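Phospholethanolamine N-methyltransferase 2 (Haemonchus contortus, PDB 4KRI) probably methylates phosphoethanolamine derivatives with S-adenosylmethionine as methyl donor, in the nematode route to phosphocholine. Local coordinates at residues L94-S107 with N153-P165. Numbering follows the deposited sequence.
Sequences LRTDGVLILRQDLS and NWLDFIWTLMKKP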
loop_
_atom_site.group_PDB
_atom_site.type_symbol
_atom_site.label_atom_id
_atom_site.label_comp_id
_atom_site.label_asym_id
_atom_site.label_seq_id
_atom_site.Cartn_x
_atom_site.Cartn_y
_atom_site.Cartn_z
ATOM N N LEU A 94 -5.618 -14.641 21.699
ATOM C CA LEU A 94 -6.240 -15.005 20.420
ATOM C C LEU A 94 -6.063 -16.469 20.071
ATOM O O LEU A 94 -5.025 -17.059 20.358
ATOM C CB LEU A 94 -5.647 -14.170 19.276
ATOM C CG LEU A 94 -6.115 -12.713 19.232
ATOM C CD1 LEU A 94 -5.159 -11.887 18.375
ATOM C CD2 LEU A 94 -7.536 -12.611 18.683
ATOM N N ARG A 95 -7.085 -17.053 19.454
ATOM C CA ARG A 95 -6.926 -18.344 18.784
ATOM C C ARG A 95 -6.015 -18.180 17.582
ATOM O O ARG A 95 -5.916 -17.090 17.018
ATOM C CB ARG A 95 -8.276 -18.843 18.267
ATOM C CG ARG A 95 -9.277 -19.142 19.351
ATOM C CD ARG A 95 -10.666 -19.397 18.767
ATOM N NE ARG A 95 -10.663 -20.510 17.818
ATOM C CZ ARG A 95 -11.635 -21.412 17.728
ATOM N NH1 ARG A 95 -12.690 -21.326 18.528
ATOM N NH2 ARG A 95 -11.555 -22.396 16.840
ATOM N N THR A 96 -5.373 -19.263 17.149
ATOM C CA THR A 96 -4.659 -19.203 15.881
ATOM C C THR A 96 -5.664 -18.834 14.780
ATOM O O THR A 96 -6.804 -19.310 14.788
ATOM C CB THR A 96 -3.921 -20.520 15.569
ATOM O OG1 THR A 96 -2.914 -20.735 16.568
ATOM C CG2 THR A 96 -3.255 -20.451 14.192
ATOM N N ASP A 97 -5.232 -17.953 13.882
ATOM C CA ASP A 97 -6.059 -17.331 12.827
ATOM C C ASP A 97 -6.989 -16.242 13.356
ATOM O O ASP A 97 -7.746 -15.652 12.586
ATOM C CB ASP A 97 -6.869 -18.351 12.022
ATOM C CG ASP A 97 -6.008 -19.408 11.379
ATOM O OD1 ASP A 97 -4.892 -19.077 10.928
ATOM O OD2 ASP A 97 -6.456 -20.572 11.333
ATOM N N GLY A 98 -6.921 -15.967 14.652
ATOM C CA GLY A 98 -7.707 -14.892 15.241
ATOM C C GLY A 98 -7.212 -13.543 14.748
ATOM O O GLY A 98 -6.047 -13.400 14.378
ATOM N N VAL A 99 -8.098 -12.551 14.727
ATOM C CA VAL A 99 -7.778 -11.280 14.102
ATOM C C VAL A 99 -7.616 -10.198 15.163
ATOM O O VAL A 99 -8.428 -10.098 16.076
ATOM C CB VAL A 99 -8.902 -10.860 13.139
ATOM C CG1 VAL A 99 -8.595 -9.495 12.521
ATOM C CG2 VAL A 99 -9.078 -11.916 12.054
ATOM N N LEU A 100 -6.550 -9.405 15.048
ATOM C CA LEU A 100 -6.387 -8.207 15.868
ATOM C C LEU A 100 -6.694 -6.995 15.025
ATOM O O LEU A 100 -6.078 -6.794 13.985
ATOM C CB LEU A 100 -4.952 -8.093 16.403
ATOM C CG LEU A 100 -4.549 -6.764 17.058
ATOM C CD1 LEU A 100 -5.393 -6.457 18.303
ATOM C CD2 LEU A 100 -3.074 -6.797 17.425
ATOM N N ILE A 101 -7.652 -6.189 15.475
ATOM C CA ILE A 101 -7.926 -4.894 14.868
ATOM C C ILE A 101 -7.461 -3.853 15.875
ATOM O O ILE A 101 -8.000 -3.762 16.977
ATOM C CB ILE A 101 -9.435 -4.704 14.602
ATOM C CG1 ILE A 101 -9.974 -5.805 13.673
ATOM C CG2 ILE A 101 -9.701 -3.321 14.011
ATOM C CD1 ILE A 101 -9.266 -5.881 12.288
ATOM N N LEU A 102 -6.437 -3.087 15.518
ATOM C CA LEU A 102 -5.835 -2.163 16.455
ATOM C C LEU A 102 -5.945 -0.749 15.911
ATOM O O LEU A 102 -5.424 -0.447 14.843
ATOM C CB LEU A 102 -4.361 -2.524 16.688
ATOM C CG LEU A 102 -3.516 -1.454 17.394
ATOM C CD1 LEU A 102 -3.900 -1.345 18.835
ATOM C CD2 LEU A 102 -2.031 -1.763 17.262
ATOM N N ARG A 103 -6.643 0.112 16.642
ATOM C CA ARG A 103 -6.800 1.499 16.237
ATOM C C ARG A 103 -5.999 2.370 17.192
ATOM O O ARG A 103 -6.208 2.342 18.406
ATOM C CB ARG A 103 -8.283 1.901 16.287
ATOM C CG ARG A 103 -8.624 3.324 15.780
ATOM C CD ARG A 103 -8.293 4.417 16.809
ATOM N NE ARG A 103 -8.840 5.713 16.424
ATOM C CZ ARG A 103 -10.037 6.160 16.790
ATOM N NH1 ARG A 103 -10.830 5.430 17.569
ATOM N NH2 ARG A 103 -10.441 7.350 16.382
ATOM N N GLN A 104 -5.088 3.158 16.644
ATOM C CA GLN A 104 -4.328 4.093 17.450
ATOM C C GLN A 104 -4.064 5.348 16.645
ATOM O O GLN A 104 -3.561 5.270 15.521
ATOM C CB GLN A 104 -3.009 3.455 17.895
ATOM C CG GLN A 104 -2.171 4.328 18.814
ATOM C CD GLN A 104 -2.818 4.543 20.166
ATOM O OE1 GLN A 104 -3.438 3.635 20.725
ATOM N NE2 GLN A 104 -2.688 5.757 20.697
ATOM N N ASP A 105 -4.399 6.502 17.225
ATOM C CA ASP A 105 -4.135 7.796 16.591
ATOM C C ASP A 105 -2.667 8.173 16.767
ATOM O O ASP A 105 -2.167 8.209 17.896
ATOM C CB ASP A 105 -5.032 8.858 17.220
ATOM C CG ASP A 105 -4.868 10.223 16.588
ATOM O OD1 ASP A 105 -4.332 10.325 15.459
ATOM O OD2 ASP A 105 -5.292 11.203 17.231
ATOM N N LEU A 106 -1.971 8.445 15.662
ATOM C CA LEU A 106 -0.558 8.818 15.721
ATOM C C LEU A 106 -0.330 10.301 15.383
ATOM O O LEU A 106 0.800 10.717 15.150
ATOM C CB LEU A 106 0.288 7.911 14.810
ATOM C CG LEU A 106 0.315 6.413 15.145
ATOM C CD1 LEU A 106 1.239 5.684 14.190
ATOM C CD2 LEU A 106 0.766 6.186 16.568
ATOM N N SER A 107 -1.400 11.093 15.365
ATOM C CA SER A 107 -1.282 12.501 14.982
ATOM C C SER A 107 -0.521 13.340 16.014
ATOM O O SER A 107 0.026 14.393 15.682
ATOM C CB SER A 107 -2.655 13.118 14.704
ATOM O OG SER A 107 -3.415 13.270 15.890
ATOM N N ASN A 153 -7.359 14.841 9.959
ATOM C CA ASN A 153 -6.319 13.996 10.534
ATOM C C ASN A 153 -6.173 12.726 9.710
ATOM O O ASN A 153 -7.074 11.890 9.700
ATOM C CB ASN A 153 -6.711 13.628 11.969
ATOM C CG ASN A 153 -5.703 12.713 12.637
ATOM O OD1 ASN A 153 -4.614 12.471 12.107
ATOM N ND2 ASN A 153 -6.052 12.220 13.830
ATOM N N TRP A 154 -5.027 12.589 9.037
ATOM C CA TRP A 154 -4.733 11.452 8.164
ATOM C C TRP A 154 -3.854 10.423 8.864
ATOM O O TRP A 154 -3.492 9.404 8.269
ATOM C CB TRP A 154 -4.022 11.936 6.880
ATOM C CG TRP A 154 -4.936 12.527 5.807
ATOM C CD1 TRP A 154 -5.369 11.893 4.663
ATOM C CD2 TRP A 154 -5.509 13.851 5.773
ATOM N NE1 TRP A 154 -6.180 12.741 3.939
ATOM C CE2 TRP A 154 -6.274 13.940 4.585
ATOM C CE3 TRP A 154 -5.451 14.963 6.631
ATOM C CZ2 TRP A 154 -6.981 15.100 4.240
ATOM C CZ3 TRP A 154 -6.153 16.112 6.283
ATOM C CH2 TRP A 154 -6.908 16.170 5.090
ATOM N N LEU A 155 -3.517 10.679 10.127
ATOM C CA LEU A 155 -2.610 9.794 10.863
ATOM C C LEU A 155 -3.291 9.016 11.994
ATOM O O LEU A 155 -2.657 8.660 12.998
ATOM C CB LEU A 155 -1.429 10.589 11.419
ATOM C CG LEU A 155 -0.702 11.436 10.382
ATOM C CD1 LEU A 155 0.323 12.310 11.101
ATOM C CD2 LEU A 155 -0.037 10.554 9.320
ATOM N N ASP A 156 -4.575 8.740 11.825
ATOM C CA ASP A 156 -5.317 7.936 12.792
ATOM C C ASP A 156 -5.405 6.555 12.136
ATOM O O ASP A 156 -6.069 6.396 11.115
ATOM C CB ASP A 156 -6.698 8.574 13.019
ATOM C CG ASP A 156 -7.403 8.049 14.247
ATOM O OD1 ASP A 156 -6.885 7.090 14.875
ATOM O OD2 ASP A 156 -8.490 8.590 14.592
ATOM N N PHE A 157 -4.690 5.568 12.675
ATOM C CA PHE A 157 -4.511 4.302 11.937
ATOM C C PHE A 157 -5.239 3.091 12.521
ATOM O O PHE A 157 -5.466 3.017 13.723
ATOM C CB PHE A 157 -3.022 3.996 11.810
ATOM C CG PHE A 157 -2.280 4.998 10.982
ATOM C CD1 PHE A 157 -2.467 5.049 9.612
ATOM C CD2 PHE A 157 -1.422 5.911 11.581
ATOM C CE1 PHE A 157 -1.781 5.968 8.831
ATOM C CE2 PHE A 157 -0.738 6.846 10.817
ATOM C CZ PHE A 157 -0.918 6.871 9.434
ATOM N N ILE A 158 -5.600 2.155 11.647
ATOM C CA ILE A 158 -6.164 0.866 12.036
ATOM C C ILE A 158 -5.282 -0.216 11.441
ATOM O O ILE A 158 -5.136 -0.293 10.222
ATOM C CB ILE A 158 -7.561 0.670 11.457
ATOM C CG1 ILE A 158 -8.483 1.819 11.889
ATOM C CG2 ILE A 158 -8.143 -0.683 11.903
ATOM C CD1 ILE A 158 -9.768 1.890 11.070
ATOM N N TRP A 159 -4.690 -1.053 12.284
ATOM C CA TRP A 159 -3.961 -2.214 11.776
ATOM C C TRP A 159 -4.886 -3.412 11.782
ATOM O O TRP A 159 -5.621 -3.625 12.736
ATOM C CB TRP A 159 -2.752 -2.544 12.673
ATOM C CG TRP A 159 -1.570 -1.643 12.519
ATOM C CD1 TRP A 159 -0.428 -1.897 11.808
ATOM C CD2 TRP A 159 -1.392 -0.356 13.111
ATOM N NE1 TRP A 159 0.447 -0.835 11.923
ATOM C CE2 TRP A 159 -0.127 0.125 12.712
ATOM C CE3 TRP A 159 -2.184 0.445 13.942
ATOM C CZ2 TRP A 159 0.364 1.369 13.116
ATOM C CZ3 TRP A 159 -1.700 1.676 14.335
ATOM C CH2 TRP A 159 -0.439 2.127 13.920
ATOM N N THR A 160 -4.830 -4.211 10.728
ATOM C CA THR A 160 -5.519 -5.497 10.703
ATOM C C THR A 160 -4.426 -6.549 10.646
ATOM O O THR A 160 -3.669 -6.583 9.683
ATOM C CB THR A 160 -6.395 -5.635 9.434
ATOM O OG1 THR A 160 -7.422 -4.629 9.442
ATOM C CG2 THR A 160 -7.073 -7.000 9.407
ATOM N N LEU A 161 -4.343 -7.398 11.673
ATOM C CA LEU A 161 -3.289 -8.424 11.766
ATOM C C LEU A 161 -3.925 -9.753 12.143
ATOM O O LEU A 161 -4.993 -9.774 12.749
ATOM C CB LEU A 161 -2.284 -8.025 12.855
ATOM C CG LEU A 161 -1.668 -6.625 12.771
ATOM C CD1 LEU A 161 -0.938 -6.281 14.071
ATOM C CD2 LEU A 161 -0.719 -6.530 11.594
ATOM N N MET A 162 -3.278 -10.864 11.793
ATOM C CA MET A 162 -3.827 -12.179 12.113
ATOM C C MET A 162 -2.787 -13.025 12.833
ATOM O O MET A 162 -1.621 -13.052 12.429
ATOM C CB MET A 162 -4.267 -12.876 10.813
ATOM C CG MET A 162 -4.949 -14.221 11.010
ATOM S SD MET A 162 -5.865 -14.773 9.541
ATOM C CE MET A 162 -5.470 -13.435 8.398
ATOM N N LYS A 163 -3.194 -13.723 13.890
ATOM C CA LYS A 163 -2.270 -14.598 14.613
ATOM C C LYS A 163 -1.970 -15.844 13.790
ATOM O O LYS A 163 -2.893 -16.514 13.328
ATOM C CB LYS A 163 -2.885 -15.035 15.933
ATOM C CG LYS A 163 -1.942 -15.897 16.775
ATOM C CD LYS A 163 -2.623 -16.403 18.045
ATOM C CE LYS A 163 -1.688 -17.318 18.826
ATOM N NZ LYS A 163 -2.250 -17.733 20.144
ATOM N N LYS A 164 -0.687 -16.162 13.622
ATOM C CA LYS A 164 -0.268 -17.319 12.816
ATOM C C LYS A 164 0.869 -18.067 13.505
ATOM O O LYS A 164 1.584 -17.500 14.341
ATOM C CB LYS A 164 0.201 -16.867 11.428
ATOM C CG LYS A 164 -0.879 -16.265 10.565
ATOM C CD LYS A 164 -1.923 -17.305 10.182
ATOM C CE LYS A 164 -2.924 -16.720 9.184
ATOM N NZ LYS A 164 -3.996 -17.691 8.822
ATOM N N PRO A 165 1.022 -19.358 13.177
ATOM C CA PRO A 165 2.163 -20.136 13.677
ATOM C C PRO A 165 3.403 -19.893 12.813
ATOM O O PRO A 165 3.272 -19.708 11.597
ATOM C CB PRO A 165 1.684 -21.581 13.520
ATOM C CG PRO A 165 0.787 -21.532 12.309
ATOM C CD PRO A 165 0.065 -20.193 12.426
HETATM O O HOH W 1 -3.035 -20.476 19.309
HETATM O O HOH W 2 -8.390 10.242 16.872
#
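Asp105 OD1 is gripped from opposite faces of its carboxylate: Asn153 ND2 donates across the contact at 3.0 Å, and the backbone N of Ser107 closes an Asx turn from the other face. This pair of bonds closes the end of an antiparallel strand pair, 98-105 with 156-165, in the sheet of the N-terminal region, away from the bound S-adenosylhomocysteine. Strand 64-70 runs parallel to 98-105 on its other edge, and strand 132-143 pairs with the far side of 156-165. Leu100, Leu102 and Gln104 form hydrogen-bonded pairs with Leu161, Trp159 and Phe157.

Two residues back along the strand, Arg103 takes Asp156 side-on. In this salt bridge Arg103 NE meets Asp156 OD1 at 2.8 Å and Arg103 NH2 meets Asp156 OD2 at 2.9 Å, both on the syn side, with the guanidinium and carboxylate planes 20° apart, nearly coplanar. A bend at chi2 (-78°) swings the arginine back toward the neighbouring strand; Ser147 OG also bonds Asp156 OD2, and Asn70 takes Arg103 NH1. The arginine's charge probably eases the repulsion between Asp156 OD1 and Asp105 OD1, which lie 4.2 Å apart.

On the face of Leu102 and Trp159, Leu102 CD2 lies 4.0 Å from Trp159 CE3, the two side chains side by side. Leu106 CD1 reaches the indole edge at CH2 and also touches Phe157 CD2, while helix 114-124 covers this apolar group.

Beside the type II turn Arg95-Gly98, Lys163 stretches fully extended, all four torsions near 180°, along the backbone of 94-95 to put NZ 2.9 Å from Leu94 O; Leu91 O and Glu129 share that ammonium. Lys164 NZ instead makes a salt bridge to Asp97 OD1 at 2.7 Å, coming from above the carboxylate plane.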